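Local atomic coordinates of putative tetR family transcription regulator (Shewanella loihica, PDB entry 3PPB), a protein that probably binds DNA through a helix-turn-helix motif and regulates transcription, as expected of a putative TetR-family regulator. Residues A[85-88]-A[89-93]; A[164-167]-A[168-171]; A[175-178]-A[179-182]; A[183-186]-A[187-190]. All blocks are in the same frame, centred on the assembly; numbering follows the deposited sequence. Where two conformers were deposited one is given.

Overall arrangement
The four contacts are local and follow one another along the chain without nesting or crossing; none closes a long loop. Interaction 1 lies within helix 82-99, and interaction 2 at the C-terminal end of helix 150-170. Interaction 3 rounds the turn from the loop into helix 178-192, and interaction 4 continues directly along that helix. In space they converge. Trp90 of interaction 1 packs on Ala164 of interaction 2 and on Phe188 of interaction 4, while Phe91 touches Arg181 of interaction 3. Tyr167 and Phe168 join interaction 2 to interaction 3. Together they tie three helices that lie outside the predicted helix-turn-helix, and interactions 2, 3 and 4 also touch the second subunit.

Interaction 1: A[85-88]-A[89-93]; sequences DAEQ and LWFAA
Asp85 O takes the shortest bond of this part of helix 82-99, from Leu89 N at 2.8 Å. The Leu89 side chain folds back over the same oxygen, its CG 3.5 Å from Asp85 O. Three further i to i+4 bonds continue the helix: Trp90 N to Ala86 O, Phe91 N to Glu87 O at 3.0 Å, and Ala92 N to Gln88 O. The distinctive side-chain meeting is between Glu87 and Phe91, one turn apart. With Glu87 CG anti to the backbone N (chi1 -170°), the methylene lies beside one flank of the phenyl ring, Glu87 CG standing 3.7 Å from Phe91 CE2. Beyond this point the chain runs on extended, its carboxylate plane turned 35° from the ring. The same flank of the ring passes close to the backbone, with Phe91 CD2 3.3 Å from Glu87 O. One face of the phenyl ring is met near its rim by CD1 of the neighbouring Trp90. Trp90 itself touches segment 85-88 through its base, CB being 3.3 Å from Ala86 O. The indole leads away, its NE1 bonding to Ser184 OG and its ring stacking on Phe188. One side of this regular alpha-helical segment (Trp90, Phe91) thus faces helix 178-192 and another (Leu89, Ala92, Ala93) faces helix 53-74, as expected of a helix packed among others in the all-helical TetR-like fold.

Interaction 2: A[164-167]-A[168-171]; sequences ATRY and FVDH
The backbone from Ala164 to Asp170 is the closing part of helix 150-170, with i to i+4 bonds running from Phe168 N to Ala164 O (2.9 Å) up to His171 N to Tyr167 O; His171 is the first residue to leave helical geometry. On one side Arg166, bent at chi2 (80°) and chi3 (-76°), reaches forward one turn to grip Asp170 side-on in a salt bridge. NE and NH2 both donate to the same oxygen, with Arg166 NE 3.1 Å and Arg166 NH2 3.2 Å from Asp170 OD1. Both come from one face of the carboxylate, well above its plane, although the oxygen lies near the guanidinium plane. Arg166 NH1 bonds to Met112 O of the second subunit, so this helix end belongs to the dimer contact, consistent with TetR-family regulators, which dimerise through C-terminal helices. A leucine in place of Arg166 would probably leave the Asp170 carboxylate without its partner in the helix and Met112 O of the second subunit without this donor. On another side Tyr167, Phe168 and His171 form an aromatic cluster. The Tyr167 ring meets Phe168 edge-to-face, planes at 76°, with Tyr167 CD2 over the centre of the Phe168 ring. His171 CD2 sits over a face of the tyrosine, 3.8 Å from Tyr167 CD1. Tyr167 OH bonds to Glu180 OE1, and His171 NE2 reaches Glu151 of the second subunit.

Interaction 3: A[175-178]-A[179-182]; sequences WQQA and HERS. With PG4 (tetraethylene glycol), chain L.
Arg181 lays its aliphatic chain over the indole of Trp175 in the close-packed part of this turn. Its CD stands 3.7 Å from the centroid of the Trp175 six-membered ring, a CH-pi contact over the face. A bend at chi3 (-57°) then turns the guanidinium back toward the loop, where Arg181 NH1 donates to Trp175 O at 2.9 Å, the oxygen lying near the guanidinium plane. The charge itself is too far from the ring for more than a weak cation-pi attraction. Leu94, Thr95 and Met98 of helix 82-99 also pack against the indole. The backbone is held as firmly: Gln177 O accepts from Arg181 N, and Ala178 O is gripped twice by Ser182, from opposite faces of its carbonyl plane, by N at 2.8 Å and by OG at 3.1 Å. Buried Glu180 bonds through OE1 to Tyr167 OH of helix 150-170, while a water donates to its OE2 and to Gln177 OE1. The outer side, with Gln176, Ala178 CB and His179, is looser. There a tetraethylene glycol, probably from crystallisation, runs along the same indole face and across the guanidinium, its O4 accepting from Arg181 NE at 3.2 Å. With Gln177 at the N-cap position, the arrangement is that of a loop entering the first turn of an alpha-helix, here helix 178-192.

Interaction 4: A[183-186]-A[187-190]; sequences ASFA and LFWN
Residues 183-190 form two regular turns of helix 178-192, in which the bond from Trp189 N to Phe185 O is short, 2.8 Å, and nearly straight (178° at the hydrogen). Phe185 is the side chain that meets both of its aromatic neighbours ahead. With CG anti to the backbone N (chi1 -179°), its ring extends forward along the helix, beside Trp189 and pointing the same way. Trp189 CB sits over one face of the phenyl, 4.2 Å from the Phe185 ring centroid, as a CH-pi contact. The Phe185 ring and the five-membered ring of Trp189 are tilted by 27° but slid so far apart that they barely overlap. Toward Phe188 the contact is different: Phe185 CE1 comes up at the edge of the Phe188 ring, near its plane, 3.9 Å from Phe188 CD2. This aromatic side belongs to the helical core of the TetR-like fold, where Phe185 also packs on Phe91 of helix 82-99. Exchanging Phe185 for a serine would probably open a gap beside Trp189 CB and leave the edge of Phe188 without its neighbour. The other side carries smaller contacts. Leu187 CG lies 3.7 Å from Ala183 O, and Asn190 CB is 3.1 Å from Ala186 O, the oxygen that also accepts from Asn190 N. Ala183, Ala186, Leu187 and Asn190 all pack on Tyr148 of the second subunit.

Interaction 1: A[85-88]-A[89-93]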
# COMPACT_ATOMS: atom_id res chain seq x y z
N ASP A 85 24.68 -4.32 0.49
CA ASP A 85 23.77 -5.24 1.20
C ASP A 85 22.33 -4.80 0.99
O ASP A 85 21.47 -5.66 0.73
CB ASP A 85 24.08 -5.31 2.70
CG ASP A 85 25.46 -5.85 3.09
OD1 ASP A 85 26.11 -6.50 2.24
OD2 ASP A 85 25.89 -5.62 4.23
N ALA A 86 22.07 -3.47 1.10
CA ALA A 86 20.74 -2.88 0.89
C ALA A 86 20.26 -3.20 -0.52
O ALA A 86 19.11 -3.56 -0.70
CB ALA A 86 20.77 -1.38 1.12
N GLU A 87 21.17 -3.14 -1.52
CA GLU A 87 20.88 -3.48 -2.92
C GLU A 87 20.51 -4.95 -3.07
O GLU A 87 19.50 -5.26 -3.71
CB GLU A 87 22.06 -3.11 -3.80
CG GLU A 87 21.77 -3.20 -5.29
CD GLU A 87 22.97 -2.79 -6.10
OE1 GLU A 87 24.07 -3.33 -5.84
OE2 GLU A 87 22.83 -1.88 -6.94
N GLN A 88 21.32 -5.86 -2.48
CA GLN A 88 21.06 -7.31 -2.48
C GLN A 88 19.72 -7.61 -1.80
O GLN A 88 18.97 -8.44 -2.30
CB GLN A 88 22.17 -8.08 -1.74
CG GLN A 88 23.56 -8.10 -2.36
CD GLN A 88 24.51 -8.91 -1.47
OE1 GLN A 88 24.44 -10.14 -1.40
NE2 GLN A 88 25.40 -8.23 -0.74
N LEU A 89 19.42 -6.94 -0.65
CA LEU A 89 18.17 -7.18 0.07
C LEU A 89 16.97 -6.71 -0.74
O LEU A 89 15.96 -7.41 -0.79
CB LEU A 89 18.16 -6.48 1.44
CG LEU A 89 18.94 -7.19 2.56
CD1 LEU A 89 19.29 -6.23 3.64
CD2 LEU A 89 18.16 -8.39 3.14
N TRP A 90 17.10 -5.54 -1.38
CA TRP A 90 16.04 -4.96 -2.21
C TRP A 90 15.73 -5.88 -3.41
O TRP A 90 14.57 -6.20 -3.63
CB TRP A 90 16.48 -3.57 -2.68
CG TRP A 90 15.54 -2.93 -3.64
CD1 TRP A 90 15.70 -2.81 -4.99
CD2 TRP A 90 14.27 -2.34 -3.34
NE1 TRP A 90 14.64 -2.12 -5.53
CE2 TRP A 90 13.74 -1.83 -4.54
CE3 TRP A 90 13.52 -2.20 -2.15
CZ2 TRP A 90 12.51 -1.17 -4.59
CZ3 TRP A 90 12.30 -1.54 -2.21
CH2 TRP A 90 11.82 -1.02 -3.41
N PHE A 91 16.77 -6.32 -4.14
CA PHE A 91 16.52 -7.17 -5.30
C PHE A 91 16.10 -8.59 -4.88
O PHE A 91 15.29 -9.19 -5.59
CB PHE A 91 17.68 -7.15 -6.31
CG PHE A 91 17.76 -5.81 -7.02
CD1 PHE A 91 16.66 -5.31 -7.73
CD2 PHE A 91 18.92 -5.04 -6.98
CE1 PHE A 91 16.72 -4.05 -8.36
CE2 PHE A 91 18.99 -3.81 -7.65
CZ PHE A 91 17.89 -3.32 -8.33
N ALA A 92 16.53 -9.08 -3.70
CA ALA A 92 16.05 -10.38 -3.17
C ALA A 92 14.56 -10.29 -2.81
O ALA A 92 13.82 -11.25 -3.03
CB ALA A 92 16.84 -10.80 -1.94
N ALA A 93 14.13 -9.14 -2.26
CA ALA A 93 12.73 -8.90 -1.88
C ALA A 93 11.85 -8.86 -3.13
O ALA A 93 10.81 -9.52 -3.19
CB ALA A 93 12.60 -7.59 -1.08

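Interaction 2: A[164-167]-A[168-171]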
# COMPACT_ATOMS: atom_id res chain seq x y z
N ALA A 164 6.98 -0.67 -5.80
CA ALA A 164 7.83 -1.28 -6.83
C ALA A 164 7.29 -2.64 -7.25
O ALA A 164 7.33 -2.96 -8.43
CB ALA A 164 9.29 -1.40 -6.35
N THR A 165 6.74 -3.41 -6.30
CA THR A 165 6.19 -4.74 -6.62
C THR A 165 4.83 -4.61 -7.32
O THR A 165 4.53 -5.45 -8.14
CB THR A 165 6.16 -5.64 -5.41
OG1 THR A 165 5.38 -5.06 -4.37
CG2 THR A 165 7.57 -5.98 -4.92
N ARG A 166 4.05 -3.54 -7.03
CA ARG A 166 2.81 -3.24 -7.75
C ARG A 166 3.18 -2.97 -9.21
O ARG A 166 2.61 -3.57 -10.12
CB ARG A 166 2.13 -1.98 -7.14
CG ARG A 166 0.99 -1.32 -7.97
CD ARG A 166 -0.34 -2.06 -7.80
NE ARG A 166 -0.35 -3.31 -8.58
CZ ARG A 166 -0.58 -4.51 -8.07
NH1 ARG A 166 -0.88 -4.66 -6.78
NH2 ARG A 166 -0.54 -5.59 -8.85
N TYR A 167 4.20 -2.11 -9.42
CA TYR A 167 4.72 -1.72 -10.73
C TYR A 167 5.19 -2.93 -11.53
O TYR A 167 4.81 -3.07 -12.70
CB TYR A 167 5.89 -0.72 -10.53
CG TYR A 167 6.49 -0.18 -11.81
CD1 TYR A 167 5.84 0.80 -12.56
CD2 TYR A 167 7.70 -0.67 -12.29
CE1 TYR A 167 6.39 1.29 -13.74
CE2 TYR A 167 8.25 -0.19 -13.47
CZ TYR A 167 7.61 0.82 -14.17
OH TYR A 167 8.17 1.34 -15.32
N PHE A 168 6.03 -3.80 -10.93
CA PHE A 168 6.57 -4.92 -11.67
C PHE A 168 5.55 -6.03 -11.90
O PHE A 168 5.68 -6.73 -12.89
CB PHE A 168 7.85 -5.46 -11.02
CG PHE A 168 9.03 -4.50 -11.19
CD1 PHE A 168 9.50 -4.17 -12.46
CD2 PHE A 168 9.68 -3.97 -10.08
CE1 PHE A 168 10.58 -3.30 -12.62
CE2 PHE A 168 10.76 -3.07 -10.24
CZ PHE A 168 11.21 -2.75 -11.51
N VAL A 169 4.52 -6.15 -11.05
CA VAL A 169 3.46 -7.14 -11.28
C VAL A 169 2.57 -6.62 -12.41
O VAL A 169 2.13 -7.40 -13.26
CB VAL A 169 2.68 -7.48 -9.98
CG1 VAL A 169 1.39 -8.26 -10.29
CG2 VAL A 169 3.57 -8.25 -8.99
N ASP A 170 2.33 -5.29 -12.46
CA ASP A 170 1.52 -4.66 -13.52
C ASP A 170 2.25 -4.67 -14.86
O ASP A 170 1.60 -4.71 -15.91
CB ASP A 170 1.19 -3.19 -13.17
CG ASP A 170 0.19 -2.95 -12.05
OD1 ASP A 170 -0.42 -3.94 -11.57
OD2 ASP A 170 0.03 -1.76 -11.64
N HIS A 171 3.58 -4.55 -14.83
CA HIS A 171 4.42 -4.50 -16.04
C HIS A 171 5.52 -5.57 -15.90
O HIS A 171 6.68 -5.22 -15.68
CB HIS A 171 5.03 -3.08 -16.20
CG HIS A 171 4.03 -1.98 -16.07
ND1 HIS A 171 3.13 -1.70 -17.08
CD2 HIS A 171 3.79 -1.16 -15.02
CE1 HIS A 171 2.37 -0.72 -16.63
NE2 HIS A 171 2.74 -0.34 -15.40

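Interaction 3: A[175-178]-A[179-182]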
# COMPACT_ATOMS: atom_id res chain seq x y z
N TRP A 175 10.39 -5.90 -15.40
CA TRP A 175 11.21 -6.57 -14.38
C TRP A 175 12.43 -7.23 -15.06
O TRP A 175 13.45 -7.43 -14.42
CB TRP A 175 10.36 -7.60 -13.58
CG TRP A 175 11.16 -8.49 -12.67
CD1 TRP A 175 11.33 -9.84 -12.79
CD2 TRP A 175 11.94 -8.09 -11.51
NE1 TRP A 175 12.15 -10.31 -11.79
CE2 TRP A 175 12.56 -9.26 -11.00
CE3 TRP A 175 12.21 -6.86 -10.89
CZ2 TRP A 175 13.43 -9.23 -9.91
CZ3 TRP A 175 13.05 -6.83 -9.79
CH2 TRP A 175 13.65 -8.01 -9.30
N GLN A 176 12.32 -7.51 -16.37
CA GLN A 176 13.40 -8.11 -17.18
C GLN A 176 14.37 -7.04 -17.68
O GLN A 176 15.38 -7.39 -18.29
CB GLN A 176 12.82 -8.87 -18.39
CG GLN A 176 11.90 -10.05 -18.04
CD GLN A 176 12.52 -11.07 -17.10
OE1 GLN A 176 13.68 -11.47 -17.24
NE2 GLN A 176 11.76 -11.49 -16.10
N GLN A 177 14.07 -5.74 -17.43
CA GLN A 177 14.89 -4.64 -17.92
C GLN A 177 15.71 -4.05 -16.77
O GLN A 177 15.15 -3.46 -15.86
CB GLN A 177 14.00 -3.57 -18.59
CG GLN A 177 13.28 -4.09 -19.85
CD GLN A 177 12.14 -3.23 -20.36
OE1 GLN A 177 11.78 -2.19 -19.81
NE2 GLN A 177 11.53 -3.66 -21.44
N ALA A 178 17.04 -4.21 -16.84
CA ALA A 178 18.00 -3.75 -15.84
C ALA A 178 17.83 -2.23 -15.54
O ALA A 178 18.00 -1.87 -14.40
CB ALA A 178 19.41 -4.03 -16.31
N HIS A 179 17.50 -1.37 -16.55
CA HIS A 179 17.33 0.07 -16.32
C HIS A 179 16.15 0.30 -15.35
O HIS A 179 16.24 1.15 -14.47
CB HIS A 179 17.23 0.88 -17.65
CG HIS A 179 15.88 0.95 -18.31
ND1 HIS A 179 15.43 -0.07 -19.16
CD2 HIS A 179 14.95 1.94 -18.30
CE1 HIS A 179 14.24 0.32 -19.58
NE2 HIS A 179 13.90 1.51 -19.08
N GLU A 180 15.06 -0.48 -15.50
CA GLU A 180 13.87 -0.39 -14.64
C GLU A 180 14.22 -0.85 -13.24
O GLU A 180 13.86 -0.19 -12.29
CB GLU A 180 12.70 -1.22 -15.19
CG GLU A 180 12.22 -0.78 -16.57
CD GLU A 180 11.19 0.34 -16.61
OE1 GLU A 180 10.57 0.61 -15.55
OE2 GLU A 180 11.00 0.94 -17.69
N ARG A 181 14.94 -1.97 -13.12
CA ARG A 181 15.36 -2.51 -11.82
C ARG A 181 16.28 -1.53 -11.10
O ARG A 181 16.06 -1.25 -9.92
CB ARG A 181 16.06 -3.86 -12.00
CG ARG A 181 15.12 -4.93 -12.56
CD ARG A 181 15.59 -6.34 -12.23
NE ARG A 181 16.95 -6.61 -12.71
CZ ARG A 181 17.25 -7.03 -13.92
NH1 ARG A 181 16.29 -7.27 -14.81
NH2 ARG A 181 18.51 -7.23 -14.27
N SER A 182 17.29 -0.99 -11.81
CA SER A 182 18.22 -0.03 -11.23
C SER A 182 17.49 1.22 -10.75
O SER A 182 17.80 1.69 -9.65
CB SER A 182 19.29 0.36 -12.23
OG SER A 182 20.11 -0.77 -12.44
O1 PG4 L . 14.77 -9.86 -14.33
C1 PG4 L . 15.23 -11.18 -13.97
C2 PG4 L . 15.55 -11.13 -12.49
O2 PG4 L . 16.24 -9.92 -12.20
C3 PG4 L . 17.33 -10.29 -11.37
C4 PG4 L . 17.42 -9.37 -10.19
O3 PG4 L . 18.15 -8.22 -10.65
C5 PG4 L . 19.35 -8.04 -9.88
C6 PG4 L . 19.88 -6.59 -9.99
O4 PG4 L . 19.82 -6.10 -11.33
C7 PG4 L . 19.39 -4.78 -11.25
C8 PG4 L . 20.46 -3.98 -11.92
O5 PG4 L . 20.35 -4.30 -13.30
O HOH W 1 10.37 -0.03 -20.05

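Interaction 4: A[183-186]-A[187-190]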
# COMPACT_ATOMS: atom_id res chain seq x y z
N ALA A 183 16.50 1.71 -11.53
CA ALA A 183 15.72 2.90 -11.15
C ALA A 183 14.95 2.64 -9.87
O ALA A 183 14.91 3.51 -9.01
CB ALA A 183 14.78 3.29 -12.29
N SER A 184 14.41 1.42 -9.70
CA SER A 184 13.64 1.06 -8.49
C SER A 184 14.54 1.11 -7.26
O SER A 184 14.11 1.65 -6.26
CB SER A 184 12.93 -0.29 -8.62
OG SER A 184 13.81 -1.39 -8.43
N PHE A 185 15.76 0.57 -7.33
CA PHE A 185 16.68 0.67 -6.17
C PHE A 185 17.09 2.15 -5.90
O PHE A 185 17.21 2.55 -4.73
CB PHE A 185 17.97 -0.17 -6.35
CG PHE A 185 18.89 -0.07 -5.14
CD1 PHE A 185 18.50 -0.57 -3.90
CD2 PHE A 185 20.13 0.56 -5.24
CE1 PHE A 185 19.34 -0.44 -2.78
CE2 PHE A 185 20.96 0.69 -4.11
CZ PHE A 185 20.57 0.17 -2.89
N ALA A 186 17.31 2.94 -6.97
CA ALA A 186 17.69 4.35 -6.84
C ALA A 186 16.62 5.13 -6.05
O ALA A 186 16.98 5.86 -5.12
CB ALA A 186 17.91 4.98 -8.21
N LEU A 187 15.32 4.90 -6.35
CA LEU A 187 14.22 5.56 -5.63
C LEU A 187 14.24 5.14 -4.18
O LEU A 187 14.09 5.98 -3.31
CB LEU A 187 12.84 5.26 -6.25
CG LEU A 187 12.54 5.98 -7.59
CD1 LEU A 187 11.58 5.18 -8.42
CD2 LEU A 187 12.02 7.42 -7.39
N PHE A 188 14.50 3.85 -3.91
CA PHE A 188 14.55 3.29 -2.55
C PHE A 188 15.72 3.89 -1.73
O PHE A 188 15.50 4.41 -0.64
CB PHE A 188 14.66 1.76 -2.63
CG PHE A 188 14.84 1.07 -1.30
CD1 PHE A 188 13.78 0.96 -0.41
CD2 PHE A 188 16.06 0.49 -0.97
CE1 PHE A 188 13.95 0.28 0.81
CE2 PHE A 188 16.23 -0.15 0.26
CZ PHE A 188 15.18 -0.25 1.14
N TRP A 189 16.96 3.79 -2.25
CA TRP A 189 18.16 4.27 -1.59
C TRP A 189 18.14 5.79 -1.40
O TRP A 189 18.42 6.26 -0.29
CB TRP A 189 19.43 3.86 -2.37
CG TRP A 189 20.69 4.23 -1.64
CD1 TRP A 189 21.52 5.28 -1.93
CD2 TRP A 189 21.23 3.60 -0.46
NE1 TRP A 189 22.56 5.32 -1.01
CE2 TRP A 189 22.40 4.31 -0.10
CE3 TRP A 189 20.84 2.49 0.32
CZ2 TRP A 189 23.19 3.94 1.01
CZ3 TRP A 189 21.63 2.12 1.41
CH2 TRP A 189 22.79 2.84 1.74
N ASN A 190 17.82 6.55 -2.47
CA ASN A 190 17.86 8.02 -2.43
C ASN A 190 16.84 8.62 -1.48
O ASN A 190 17.06 9.73 -0.98
CB ASN A 190 17.74 8.61 -3.82
CG ASN A 190 18.98 8.36 -4.62
OD1 ASN A 190 20.02 7.96 -4.09
ND2 ASN A 190 18.90 8.54 -5.93